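Local coordinates for protein MHC class I antigen (Ctenopharyngodon idella, PDB 5H5Z) that presents peptides in a groove of its alpha-1 and alpha-2 domains, as a class I heavy chain paired with beta-2-microglobulin, at the interface of chains A and B. Residues are numbered along the deposited sequence; one frame, centred on the assembly and turned at random. Chains: chain A, MHC class I antigen; chain B, Beta-2-microglobulin.

Contact 1: the interface of chains A and B. Residues chain A 8-10, 93-94; chain B 55, 57, 63.
B:Phe57 packs between A:Val8 and A:Gln93 at the heavy chain–light chain interface of a class I molecule, where beta-2-microglobulin supports the underside of the floor sheet, on the side away from the peptide groove. The heavy-chain residues come from two floor strands, 3-13 and 90-100. The phenylalanine ring is covered on both faces. The side-chain amide nitrogen NE2 of A:Gln93 sits 3.2 Å above the ring plane of B:Phe57, over its centre. The amide plane is turned 71° from that ring, which is compatible with an N-H directed at the pi cloud. On the opposite face, CB of A:Val8 makes a CH-pi contact, 3.9 Å from the ring centroid of B:Phe57 and offset toward the rim. CG of B:Phe57 lies between its own backbone N and carbonyl carbon (chi1 55°), which points the ring between the two heavy-chain strands. The far rim meets main chain: CE2 of B:Phe57 lies 3.5 Å from the carbonyl O of A:Tyr9, and the carbonyl O of A:Asn94 is near CZ.

B:Phe63 extends the aromatic surface. Its ring is nearly parallel to the A:Gln93 amide, 18° apart, and its CZ is 3.3 Å from NE2 of A:Gln93. Contacts from both rings probably limit movement of that amide. A:Thr10 uses both branches. Its methyl CG2 packs on CZ of B:Phe63 at 3.7 Å, while its hydroxyl OG1 lies in plane at the edge of the same ring. Water 1 links the chains beside this packing. It lies 2.8 Å from OG1 of A:Thr10 and also meets the carbonyl oxygens of A:Val8 and B:Leu55.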
loop_
_atom_site.group_PDB
_atom_site.type_symbol
_atom_site.label_atom_id
_atom_site.label_comp_id
_atom_site.label_asym_id
_atom_site.label_seq_id
_atom_site.Cartn_x
_atom_site.Cartn_y
_atom_site.Cartn_z
ATOM N N VAL A 8 -5.629 -6.307 8.077
ATOM C CA VAL A 8 -6.639 -5.352 7.612
ATOM C C VAL A 8 -7.837 -6.123 7.059
ATOM O O VAL A 8 -7.697 -6.910 6.121
ATOM C CB VAL A 8 -6.076 -4.312 6.600
ATOM C CG1 VAL A 8 -5.063 -3.392 7.276
ATOM C CG2 VAL A 8 -5.470 -4.981 5.376
ATOM N N TYR A 9 -8.998 -5.937 7.684
ATOM C CA TYR A 9 -10.227 -6.609 7.258
ATOM C C TYR A 9 -11.148 -5.608 6.568
ATOM O O TYR A 9 -11.369 -4.508 7.090
ATOM C CB TYR A 9 -11.009 -7.167 8.447
ATOM C CG TYR A 9 -10.337 -8.212 9.326
ATOM C CD1 TYR A 9 -9.127 -8.821 8.967
ATOM C CD2 TYR A 9 -10.941 -8.602 10.519
ATOM C CE1 TYR A 9 -8.537 -9.776 9.789
ATOM C CE2 TYR A 9 -10.368 -9.563 11.340
ATOM C CZ TYR A 9 -9.168 -10.140 10.972
ATOM O OH TYR A 9 -8.610 -11.079 11.804
ATOM N N THR A 10 -11.708 -5.996 5.425
ATOM C CA THR A 10 -12.720 -5.173 4.744
ATOM C C THR A 10 -14.043 -5.917 4.582
ATOM O O THR A 10 -14.104 -6.962 3.933
ATOM C CB THR A 10 -12.251 -4.695 3.356
ATOM O OG1 THR A 10 -10.997 -4.009 3.477
ATOM C CG2 THR A 10 -13.292 -3.752 2.723
ATOM N N GLN A 93 -14.661 -1.759 8.471
ATOM C CA GLN A 93 -13.230 -2.046 8.434
ATOM C C GLN A 93 -12.643 -2.249 9.820
ATOM O O GLN A 93 -13.075 -1.628 10.791
ATOM C CB GLN A 93 -12.474 -0.905 7.754
ATOM C CG GLN A 93 -12.587 -0.857 6.244
ATOM C CD GLN A 93 -12.162 0.496 5.696
ATOM O OE1 GLN A 93 -12.843 1.500 5.896
ATOM N NE2 GLN A 93 -11.026 0.530 5.015
ATOM N N ASN A 94 -11.636 -3.111 9.887
ATOM C CA ASN A 94 -10.862 -3.332 11.095
ATOM C C ASN A 94 -9.395 -3.400 10.685
ATOM O O ASN A 94 -9.040 -4.092 9.728
ATOM C CB ASN A 94 -11.318 -4.639 11.760
ATOM C CG ASN A 94 -10.576 -4.965 13.056
ATOM O OD1 ASN A 94 -10.146 -4.087 13.811
ATOM N ND2 ASN A 94 -10.474 -6.252 13.339
ATOM N N LEU B 55 -6.998 -6.332 -2.125
ATOM C CA LEU B 55 -7.563 -5.131 -1.518
ATOM C C LEU B 55 -7.026 -4.882 -0.110
ATOM O O LEU B 55 -7.180 -5.709 0.786
ATOM C CB LEU B 55 -9.094 -5.206 -1.510
ATOM C CG LEU B 55 -9.874 -3.945 -1.131
ATOM C CD1 LEU B 55 -9.795 -2.876 -2.217
ATOM C CD2 LEU B 55 -11.316 -4.323 -0.835
ATOM N N PHE B 57 -5.848 -1.303 2.737
ATOM C CA PHE B 57 -6.017 0.109 3.049
ATOM C C PHE B 57 -4.979 0.549 4.063
ATOM O O PHE B 57 -4.381 -0.281 4.766
ATOM C CB PHE B 57 -7.450 0.412 3.533
ATOM C CG PHE B 57 -7.896 -0.420 4.708
ATOM C CD1 PHE B 57 -7.630 -0.009 6.008
ATOM C CD2 PHE B 57 -8.616 -1.598 4.512
ATOM C CE1 PHE B 57 -8.042 -0.772 7.097
ATOM C CE2 PHE B 57 -9.041 -2.361 5.594
ATOM C CZ PHE B 57 -8.757 -1.946 6.887
ATOM N N PHE B 63 -8.463 3.086 0.604
ATOM C CA PHE B 63 -7.969 1.887 -0.069
ATOM C C PHE B 63 -6.889 2.202 -1.104
ATOM O O PHE B 63 -6.825 3.310 -1.635
ATOM C CB PHE B 63 -9.134 1.163 -0.752
ATOM C CG PHE B 63 -10.168 0.648 0.200
ATOM C CD1 PHE B 63 -9.981 -0.568 0.841
ATOM C CD2 PHE B 63 -11.336 1.371 0.456
ATOM C CE1 PHE B 63 -10.937 -1.059 1.724
ATOM C CE2 PHE B 63 -12.292 0.889 1.341
ATOM C CZ PHE B 63 -12.091 -0.330 1.975
HETATM O O HOH W 1 -8.890 -5.851 3.323
#

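Contact 2: the interface of chains A and B. Residues chain A 85, 115; chain B 1, 32.
A:Asp115 meets B:His32 and B:Met1 at a turn in the floor of the MHC class I platform. B:His32 belongs to the immunoglobulin C1-set fold of beta-2-microglobulin, and B:Met1 is the first residue of that chain. A direct polar link runs from the imidazole to main chain. NE2 of B:His32 is 3.1 Å from the carbonyl O of A:Asp115, a hydrogen bond if this nitrogen carries the proton. CE1 of the same ring packs against CA of A:Asp115 at 3.7 Å. CG of B:His32 is anti to its backbone N (chi1 171°), which carries the imidazole away from its own chain toward the heavy chain.

The carboxylate of A:Asp115 serves the other partner. Its OD2 lies 3.6 Å from CB of B:Met1, and the two side chains cross at about a right angle. The methionine chain is bent, with CB and CG beside the carboxylate and the thioether farther along.

Water 2 joins three groups around this pair. It is 2.8 Å from OD2 of A:Asp115 and 2.9 Å from the terminal amino N of B:Met1. The third partner is the side-chain amide of A:Gln85, whose NE2 gives a nearly straight hydrogen bond to the water, 168° at the hydrogen. If the amino terminus is charged, it may attract the carboxylate, with water 2 between them.

Farther out, the backbone positions these groups. A:Asp115 lies between strands 106-114 and 117-123, and its positive phi of 46° belongs to the tight turn there. A:Gln85 follows helix 55-82, and its extended side chain carries NE2 to water 2.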
loop_
_atom_site.group_PDB
_atom_site.type_symbol
_atom_site.label_atom_id
_atom_site.label_comp_id
_atom_site.label_asym_id
_atom_site.label_seq_id
_atom_site.Cartn_x
_atom_site.Cartn_y
_atom_site.Cartn_z
ATOM N N GLN A 85 -29.573 3.802 7.665
ATOM C CA GLN A 85 -29.227 3.515 6.277
ATOM C C GLN A 85 -29.582 2.067 5.935
ATOM O O GLN A 85 -28.811 1.146 6.205
ATOM C CB GLN A 85 -27.736 3.786 6.032
ATOM C CG GLN A 85 -27.298 5.225 6.294
ATOM C CD GLN A 85 -25.790 5.369 6.450
ATOM O OE1 GLN A 85 -25.099 4.423 6.823
ATOM N NE2 GLN A 85 -25.276 6.562 6.172
ATOM N N ASP A 115 -17.969 3.072 6.955
ATOM C CA ASP A 115 -17.876 3.894 5.734
ATOM C C ASP A 115 -16.593 4.728 5.681
ATOM O O ASP A 115 -16.607 5.894 5.280
ATOM C CB ASP A 115 -19.137 4.756 5.539
ATOM C CG ASP A 115 -20.337 3.939 5.095
ATOM O OD1 ASP A 115 -20.150 2.828 4.559
ATOM O OD2 ASP A 115 -21.481 4.404 5.274
ATOM N N MET B 1 -21.803 8.960 4.917
ATOM C CA MET B 1 -20.968 8.364 3.837
ATOM C C MET B 1 -20.497 9.441 2.860
ATOM O O MET B 1 -21.288 10.275 2.427
ATOM C CB MET B 1 -21.758 7.273 3.104
ATOM C CG MET B 1 -20.979 6.521 2.036
ATOM S SD MET B 1 -20.986 7.350 0.434
ATOM C CE MET B 1 -19.931 6.248 -0.503
ATOM N N HIS B 32 -12.369 5.560 -1.580
ATOM C CA HIS B 32 -13.451 4.910 -0.830
ATOM C C HIS B 32 -14.758 5.270 -1.535
ATOM O O HIS B 32 -14.924 6.418 -1.940
ATOM C CB HIS B 32 -13.490 5.416 0.614
ATOM C CG HIS B 32 -14.696 4.963 1.383
ATOM N ND1 HIS B 32 -14.762 3.735 2.006
ATOM C CD2 HIS B 32 -15.885 5.570 1.621
ATOM C CE1 HIS B 32 -15.935 3.606 2.598
ATOM N NE2 HIS B 32 -16.637 4.704 2.378
HETATM O O HOH W 2 -22.177 6.680 6.734
#

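The C-alpha centres of contact 1 and contact 2 are about 14 Å apart, and both belong to the same heavy chain–beta-2-microglobulin interface. They share no residue. Contact 1 uses floor strands 3-13 and 90-100, whereas contact 2 uses the turn after strand 106-114 and the segment after helix 55-82. On the light chain, strands 56-57 and 63-71 and the loop residue before the first serve contact 1. The N-terminus and a residue just after strand 31-31 serve contact 2. The pair may steady the platform on beta-2-microglobulin at two separate points, one under the floor and one at its margin.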